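PDB 3HHL: RPA0582 from Rhodopseudomonas palustris, which is of unknown function but belongs to the DUF1330 family of the dimeric alpha-beta barrel class. Local coordinates for residues E11-A14 with Q15-N19; R43-T46 with G47-Y51; E103-D107 with P108-E112. All coordinates share one frame; numbering follows the deposited sequence.

Interaction 1. Residues E11-A14 with Q15-N19; sequences EVFA and QFRAN
F13 and F16, one helical turn apart on helix 10-18, form the packed side of this local contact. Their ring planes lie within 18° of parallel, yet the centroids are 5.5 Å apart, so the rings are slid past each other with scarcely any overlap. The nearest atoms, F13 CE1 and F16 CD2, are 4.1 Å apart. F13 has CG anti to its own backbone N (chi1 -164°), and F16 shares this setting, which sends both rings off the helix on one flank. There F16 meets F101 and strand 25-33, F13 meets V102 and I105 of helix 98-106, and apolar side chains of the other chain pack on both.

Four backbone bonds hold the turns beneath; R17 N to F13 O, at 3.1 Å, joins the residues that also meet through R17 CD and F13 CE2, 3.7 Å apart. In the R17 conformer described, one of two deposited, F13 CD2 stands 3.6 Å above the guanidinium plane, near its rim, and the two planes are 67° apart. The looser, solvent side carries E11, Q15 and A18; Q15 OE1 merely lies 3.8 Å from V12 CG2.

With R17 NH1 at the edge of the F13 ring, the charge probably gains little from the F13 pi cloud, and the pairing is likely to be mainly van der Waals.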
loop_
_atom_site.group_PDB
_atom_site.type_symbol
_atom_site.label_atom_id
_atom_site.label_comp_id
_atom_site.label_asym_id
_atom_site.label_seq_id
_atom_site.Cartn_x
_atom_site.Cartn_y
_atom_site.Cartn_z
ATOM N N GLU C 11 -3.550 -14.816 -16.690
ATOM C CA GLU C 11 -2.134 -14.745 -17.038
ATOM C C GLU C 11 -1.286 -14.363 -15.842
ATOM O O GLU C 11 -0.236 -14.958 -15.594
ATOM C CB GLU C 11 -1.887 -13.696 -18.108
ATOM C CG GLU C 11 -2.530 -13.989 -19.418
ATOM C CD GLU C 11 -1.932 -13.152 -20.556
ATOM O OE1 GLU C 11 -1.194 -12.168 -20.284
ATOM O OE2 GLU C 11 -2.203 -13.474 -21.734
ATOM N N VAL C 12 -1.738 -13.353 -15.118
ATOM C CA VAL C 12 -1.052 -12.864 -13.939
ATOM C C VAL C 12 -1.130 -13.855 -12.782
ATOM O O VAL C 12 -0.158 -14.031 -12.035
ATOM C CB VAL C 12 -1.599 -11.482 -13.563
ATOM C CG1 VAL C 12 -1.087 -11.012 -12.186
ATOM C CG2 VAL C 12 -1.243 -10.480 -14.684
ATOM N N PHE C 13 -2.254 -14.531 -12.620
ATOM C CA PHE C 13 -2.296 -15.579 -11.596
ATOM C C PHE C 13 -1.333 -16.730 -11.926
ATOM O O PHE C 13 -0.780 -17.374 -11.028
ATOM C CB PHE C 13 -3.704 -16.097 -11.379
ATOM C CG PHE C 13 -3.858 -16.871 -10.114
ATOM C CD1 PHE C 13 -3.964 -16.242 -8.922
ATOM C CD2 PHE C 13 -3.876 -18.242 -10.124
ATOM C CE1 PHE C 13 -4.083 -16.944 -7.742
ATOM C CE2 PHE C 13 -4.012 -18.947 -8.931
ATOM C CZ PHE C 13 -4.097 -18.281 -7.749
ATOM N N ALA C 14 -1.110 -16.975 -13.208
ATOM C CA ALA C 14 -0.133 -17.977 -13.628
ATOM C C ALA C 14 1.263 -17.526 -13.155
ATOM O O ALA C 14 2.040 -18.317 -12.607
ATOM C CB ALA C 14 -0.176 -18.203 -15.165
ATOM N N GLN C 15 1.548 -16.242 -13.331
ATOM C CA GLN C 15 2.793 -15.671 -12.875
ATOM C C GLN C 15 2.995 -15.802 -11.363
ATOM O O GLN C 15 4.113 -16.021 -10.921
ATOM C CB GLN C 15 2.879 -14.204 -13.273
ATOM C CG GLN C 15 3.341 -13.994 -14.722
ATOM C CD GLN C 15 3.226 -12.545 -15.172
ATOM O OE1 GLN C 15 2.348 -11.822 -14.717
ATOM N NE2 GLN C 15 4.108 -12.122 -16.057
ATOM N N PHE C 16 1.917 -15.634 -10.600
ATOM C CA PHE C 16 1.903 -15.796 -9.142
ATOM C C PHE C 16 2.318 -17.214 -8.774
ATOM O O PHE C 16 3.224 -17.392 -8.000
ATOM C CB PHE C 16 0.497 -15.469 -8.643
ATOM C CG PHE C 16 0.320 -15.563 -7.173
ATOM C CD1 PHE C 16 0.575 -14.489 -6.369
ATOM C CD2 PHE C 16 -0.182 -16.713 -6.601
ATOM C CE1 PHE C 16 0.407 -14.585 -4.985
ATOM C CE2 PHE C 16 -0.344 -16.819 -5.248
ATOM C CZ PHE C 16 -0.049 -15.759 -4.432
ATOM N N ARG C 17 1.681 -18.206 -9.388
ATOM C CA ARG C 17 2.004 -19.605 -9.162
ATOM C C ARG C 17 3.424 -19.938 -9.622
ATOM O O ARG C 17 4.131 -20.730 -8.977
ATOM C CB ARG C 17 0.997 -20.493 -9.901
ATOM C CG ARG C 17 -0.457 -20.386 -9.397
ATOM C CD ARG C 17 -1.407 -21.293 -10.185
ATOM N NE ARG C 17 -1.550 -20.847 -11.563
ATOM C CZ ARG C 17 -2.618 -21.065 -12.313
ATOM N NH1 ARG C 17 -3.649 -21.740 -11.815
ATOM N NH2 ARG C 17 -2.638 -20.618 -13.561
ATOM N N ALA C 18 3.844 -19.354 -10.741
ATOM C CA ALA C 18 5.203 -19.603 -11.294
ATOM C C ALA C 18 6.308 -19.241 -10.272
ATOM O O ALA C 18 7.321 -19.927 -10.145
ATOM C CB ALA C 18 5.394 -18.805 -12.542
ATOM N N ASN C 19 6.085 -18.161 -9.526
ATOM C CA ASN C 19 7.019 -17.741 -8.543
ATOM C C ASN C 19 6.708 -18.367 -7.176
ATOM O O ASN C 19 6.067 -17.764 -6.319
ATOM C CB ASN C 19 7.051 -16.247 -8.432
ATOM C CG ASN C 19 8.160 -15.802 -7.537
ATOM O OD1 ASN C 19 8.977 -16.635 -7.066
ATOM N ND2 ASN C 19 8.219 -14.526 -7.283
#

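Interaction 2. Residues R43-T46 with G47-Y51; sequences RETT and GAEAY
T46 O is gripped by two donors that arrive from opposite faces of its carbonyl plane. A50 N, in the first turn of helix 47-64, bonds to it at 3.1 Å with an N-H...O angle of 161°, the first i to i+4 bond of the helix. The T45 hydroxyl donates to the same oxygen, OG1 to O 3.1 Å, but stands 36° above the carbonyl plane and therefore misses the lone-pair directions.

The side chain of T46 caps the helix end as well. Its OG1 sits between the backbone N and the carbonyl carbon (chi1 67°), which folds the hydroxyl back over the first turn, where it accepts from E49 N at 3.1 Å. E49 returns the bond: its carboxylate oxygen OE1 accepts a hydrogen bond from T46 N at 3.1 Å, nearly straight, approached on the anti side of the carboxylate and from out of its plane. The extended E49 chain makes this reach possible, and its CG passes close to T46 OG1 on the way. E49 OE1 also comes within 3.4 Å of T45 CB.

The negative E49 carboxylate beside the start of the helix would be favoured by the helix dipole. Around the turn, T45 and A50 both pack on A37 and Y39 of the preceding loop, whereas T46, A48 and E49 lie on the exposed side.

Reciprocal bonds between side chain and backbone of residues three apart, T46 OG1 with E49 N and E49 OE1 with T46 N, define a capping box, with T46 as the N-cap of helix 47-64.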
loop_
_atom_site.group_PDB
_atom_site.type_symbol
_atom_site.label_atom_id
_atom_site.label_comp_id
_atom_site.label_asym_id
_atom_site.label_seq_id
_atom_site.Cartn_x
_atom_site.Cartn_y
_atom_site.Cartn_z
ATOM N N ARG C 43 -29.949 -7.650 -5.906
ATOM C CA ARG C 43 -30.340 -7.393 -4.509
ATOM C C ARG C 43 -29.630 -6.160 -3.947
ATOM O O ARG C 43 -28.516 -5.848 -4.336
ATOM C CB ARG C 43 -30.162 -8.663 -3.649
ATOM C CG ARG C 43 -29.225 -8.591 -2.406
ATOM C CD ARG C 43 -27.777 -9.100 -2.660
ATOM N NE ARG C 43 -27.727 -10.403 -3.333
ATOM C CZ ARG C 43 -27.174 -11.531 -2.866
ATOM N NH1 ARG C 43 -26.568 -11.592 -1.677
ATOM N NH2 ARG C 43 -27.221 -12.631 -3.614
ATOM N N GLU C 44 -30.317 -5.454 -3.062
ATOM C CA GLU C 44 -29.867 -4.179 -2.545
ATOM C C GLU C 44 -29.141 -4.386 -1.210
ATOM O O GLU C 44 -29.748 -4.811 -0.221
ATOM C CB GLU C 44 -31.078 -3.237 -2.372
ATOM N N THR C 45 -27.829 -4.145 -1.199
ATOM C CA THR C 45 -27.055 -4.016 0.052
ATOM C C THR C 45 -25.899 -3.059 -0.209
ATOM O O THR C 45 -25.597 -2.742 -1.345
ATOM C CB THR C 45 -26.473 -5.355 0.587
ATOM O OG1 THR C 45 -25.190 -5.566 0.017
ATOM C CG2 THR C 45 -27.335 -6.568 0.262
ATOM N N THR C 46 -25.257 -2.580 0.839
ATOM C CA THR C 46 -24.095 -1.711 0.652
ATOM C C THR C 46 -22.833 -2.535 0.309
ATOM O O THR C 46 -22.768 -3.730 0.564
ATOM C CB THR C 46 -23.836 -0.838 1.898
ATOM O OG1 THR C 46 -23.426 -1.657 2.994
ATOM C CG2 THR C 46 -25.087 -0.046 2.270
ATOM N N GLY C 47 -21.843 -1.904 -0.301
ATOM C CA GLY C 47 -20.561 -2.562 -0.512
ATOM C C GLY C 47 -19.940 -3.071 0.784
ATOM O O GLY C 47 -19.398 -4.150 0.804
ATOM N N ALA C 48 -20.028 -2.286 1.857
ATOM C CA ALA C 48 -19.577 -2.696 3.194
ATOM C C ALA C 48 -20.257 -3.975 3.653
ATOM O O ALA C 48 -19.597 -4.917 4.109
ATOM C CB ALA C 48 -19.815 -1.600 4.209
ATOM N N GLU C 49 -21.569 -4.022 3.525
ATOM C CA GLU C 49 -22.280 -5.216 3.927
ATOM C C GLU C 49 -21.786 -6.454 3.146
ATOM O O GLU C 49 -21.573 -7.515 3.731
ATOM C CB GLU C 49 -23.796 -5.004 3.803
ATOM C CG GLU C 49 -24.332 -4.015 4.859
ATOM C CD GLU C 49 -25.833 -3.661 4.696
ATOM O OE1 GLU C 49 -26.384 -3.703 3.555
ATOM O OE2 GLU C 49 -26.473 -3.335 5.729
ATOM N N ALA C 50 -21.601 -6.323 1.834
ATOM C CA ALA C 50 -21.176 -7.450 1.001
ATOM C C ALA C 50 -19.723 -7.829 1.295
ATOM O O ALA C 50 -19.398 -8.993 1.349
ATOM C CB ALA C 50 -21.365 -7.131 -0.492
ATOM N N TYR C 51 -18.864 -6.838 1.487
ATOM C CA TYR C 51 -17.491 -7.101 1.863
ATOM C C TYR C 51 -17.398 -7.795 3.223
ATOM O O TYR C 51 -16.563 -8.650 3.419
ATOM C CB TYR C 51 -16.636 -5.835 1.828
ATOM C CG TYR C 51 -15.148 -6.159 1.828
ATOM C CD1 TYR C 51 -14.401 -6.105 2.987
ATOM C CD2 TYR C 51 -14.510 -6.572 0.675
ATOM C CE1 TYR C 51 -13.048 -6.434 2.984
ATOM C CE2 TYR C 51 -13.170 -6.875 0.666
ATOM C CZ TYR C 51 -12.437 -6.812 1.812
ATOM O OH TYR C 51 -11.092 -7.148 1.782
#

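Interaction 3. Residues E103-D107 with P108-E112; sequences EMIRD and PVYRE
D107 has a double role: it is the first residue to leave helix 98-106 and also the N-cap of helix 108-113, with P108 next in the chain. D107 N still bonds back to M104 O at 3.2 Å, while D107 O receives R111 N at 2.8 Å, nearly in line with the carbonyl bond. CG of D107 is anti to the backbone N (chi1 -175°), and this brings OD2 over the new helix end, where it accepts weak bonds from V109 N (2.7 Å) and Y110 N (3.4 Å). OD1 forms a salt bridge with R64.

The kink folds Y110 back against the earlier helix. M104 CG stands over one face of its ring, 4.0 Å from the centroid and 26° off the normal, as a CH-pi contact; the selenium of this selenomethionine lies obliquely at 4.8 Å, a Met-aromatic contact. I105 runs alongside the ring, with CG1 4.1 Å from Y110 CE2. Beyond them, the Y110 hydroxyl is hydrogen-bonded to that of Y54 on helix 47-64. Were Y110 replaced by an alanine, M104 and I105 would probably face a gap and the Y54 hydroxyl would lose its mate.

Since P108 N has no hydrogen to give, among the first amides of the helix OD2 can serve only those after P108, while OD1 is engaged by R64; the junction combines a polar cap with a mainly apolar clasp.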
loop_
_atom_site.group_PDB
_atom_site.type_symbol
_atom_site.label_atom_id
_atom_site.label_comp_id
_atom_site.label_asym_id
_atom_site.label_seq_id
_atom_site.Cartn_x
_atom_site.Cartn_y
_atom_site.Cartn_z
ATOM N N GLU C 103 -4.460 -22.756 -2.401
ATOM C CA GLU C 103 -5.402 -23.703 -1.871
ATOM C C GLU C 103 -6.656 -22.962 -1.411
ATOM O O GLU C 103 -7.772 -23.432 -1.612
ATOM C CB GLU C 103 -4.772 -24.535 -0.743
ATOM C CG GLU C 103 -3.812 -25.613 -1.234
ATOM C CD GLU C 103 -4.449 -26.558 -2.225
ATOM O OE1 GLU C 103 -5.637 -26.913 -2.025
ATOM O OE2 GLU C 103 -3.759 -26.957 -3.190
HETATM N N MSE C 104 -6.467 -21.796 -0.811
HETATM C CA MSE C 104 -7.590 -20.981 -0.360
HETATM C C MSE C 104 -8.456 -20.552 -1.539
HETATM O O MSE C 104 -9.694 -20.581 -1.499
HETATM C CB MSE C 104 -7.090 -19.721 0.353
HETATM C CG MSE C 104 -8.158 -18.638 0.548
HETATM SE SE MSE C 104 -7.578 -17.146 1.635
HETATM C CE MSE C 104 -6.751 -16.129 0.186
ATOM N N ILE C 105 -7.781 -20.125 -2.585
ATOM C CA ILE C 105 -8.466 -19.652 -3.763
ATOM C C ILE C 105 -9.239 -20.786 -4.429
ATOM O O ILE C 105 -10.244 -20.546 -5.097
ATOM C CB ILE C 105 -7.441 -18.986 -4.716
ATOM C CG1 ILE C 105 -7.413 -17.511 -4.384
ATOM C CG2 ILE C 105 -7.741 -19.215 -6.218
ATOM C CD1 ILE C 105 -6.750 -16.703 -5.514
ATOM N N ARG C 106 -8.779 -22.016 -4.250
ATOM C CA ARG C 106 -9.462 -23.146 -4.861
ATOM C C ARG C 106 -10.542 -23.742 -4.016
ATOM O O ARG C 106 -11.353 -24.500 -4.518
ATOM C CB ARG C 106 -8.466 -24.230 -5.214
ATOM C CG ARG C 106 -7.495 -23.807 -6.295
ATOM C CD ARG C 106 -6.536 -24.929 -6.506
ATOM N NE ARG C 106 -5.587 -24.716 -7.591
ATOM C CZ ARG C 106 -4.649 -25.602 -7.894
ATOM N NH1 ARG C 106 -4.555 -26.735 -7.193
ATOM N NH2 ARG C 106 -3.789 -25.352 -8.868
ATOM N N ASP C 107 -10.569 -23.392 -2.746
ATOM C CA ASP C 107 -11.502 -23.997 -1.824
ATOM C C ASP C 107 -12.964 -23.632 -2.177
ATOM O O ASP C 107 -13.277 -22.467 -2.387
ATOM C CB ASP C 107 -11.190 -23.575 -0.399
ATOM C CG ASP C 107 -12.055 -24.264 0.593
ATOM O OD1 ASP C 107 -11.565 -25.107 1.355
ATOM O OD2 ASP C 107 -13.251 -23.966 0.612
ATOM N N PRO C 108 -13.855 -24.633 -2.230
ATOM C CA PRO C 108 -15.227 -24.364 -2.624
ATOM C C PRO C 108 -15.943 -23.376 -1.731
ATOM O O PRO C 108 -16.742 -22.570 -2.234
ATOM C CB PRO C 108 -15.906 -25.743 -2.563
ATOM C CG PRO C 108 -14.942 -26.644 -1.846
ATOM C CD PRO C 108 -13.597 -26.074 -2.057
ATOM N N VAL C 109 -15.679 -23.403 -0.436
ATOM C CA VAL C 109 -16.271 -22.392 0.415
ATOM C C VAL C 109 -15.742 -21.006 0.064
ATOM O O VAL C 109 -16.516 -20.057 0.072
ATOM C CB VAL C 109 -16.066 -22.688 1.893
ATOM C CG1 VAL C 109 -16.623 -21.568 2.766
ATOM C CG2 VAL C 109 -16.734 -24.022 2.237
ATOM N N TYR C 110 -14.450 -20.881 -0.239
ATOM C CA TYR C 110 -13.879 -19.577 -0.641
ATOM C C TYR C 110 -14.427 -19.135 -1.959
ATOM O O TYR C 110 -14.747 -17.980 -2.111
ATOM C CB TYR C 110 -12.349 -19.582 -0.761
ATOM C CG TYR C 110 -11.775 -18.210 -1.094
ATOM C CD1 TYR C 110 -11.488 -17.283 -0.094
ATOM C CD2 TYR C 110 -11.547 -17.840 -2.408
ATOM C CE1 TYR C 110 -10.999 -16.030 -0.402
ATOM C CE2 TYR C 110 -11.047 -16.607 -2.735
ATOM C CZ TYR C 110 -10.784 -15.694 -1.743
ATOM O OH TYR C 110 -10.301 -14.449 -2.113
ATOM N N ARG C 111 -14.530 -20.050 -2.914
ATOM C CA ARG C 111 -15.028 -19.693 -4.250
ATOM C C ARG C 111 -16.451 -19.146 -4.228
ATOM O O ARG C 111 -16.810 -18.369 -5.111
ATOM C CB ARG C 111 -14.884 -20.837 -5.255
ATOM C CG ARG C 111 -13.674 -20.656 -6.166
ATOM C CD ARG C 111 -13.287 -21.930 -6.942
ATOM N NE ARG C 111 -11.925 -21.825 -7.482
ATOM C CZ ARG C 111 -11.609 -21.221 -8.623
ATOM N NH1 ARG C 111 -12.571 -20.675 -9.367
ATOM N NH2 ARG C 111 -10.337 -21.158 -9.013
ATOM N N GLU C 112 -17.245 -19.521 -3.220
ATOM C CA GLU C 112 -18.568 -18.887 -2.981
ATOM C C GLU C 112 -18.423 -17.532 -2.257
ATOM O O GLU C 112 -19.068 -16.542 -2.602
ATOM C CB GLU C 112 -19.523 -19.771 -2.134
ATOM C CG GLU C 112 -20.243 -20.924 -2.852
ATOM C CD GLU C 112 -20.959 -20.505 -4.138
ATOM O OE1 GLU C 112 -21.987 -19.802 -4.035
ATOM O OE2 GLU C 112 -20.477 -20.885 -5.241
#

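How the interactions relate
Along the chain the three contacts come in series: interaction 1 along helix 10-18 and just past its end, interaction 2 at the start of helix 47-64, and interaction 3 where helix 98-106 gives way to helix 108-113. Interactions 1 and 3 touch, F13 CE1 lying 3.5 Å from I105 CD1, although their centres are 17 Å apart. Interactions 2 and 3 stay about 8 Å apart at their nearest atoms, but helix 47-64 links them, since Y54, S58 and V61 meet interaction 3 farther along it. Interactions 1 and 2 lie on opposite sides of the chain's centre, 30 Å apart. Together they take in four of the helices that accompany the four-stranded antiparallel sheet, in keeping with the dimeric alpha-beta barrel class, with interaction 1 also reaching the second chain.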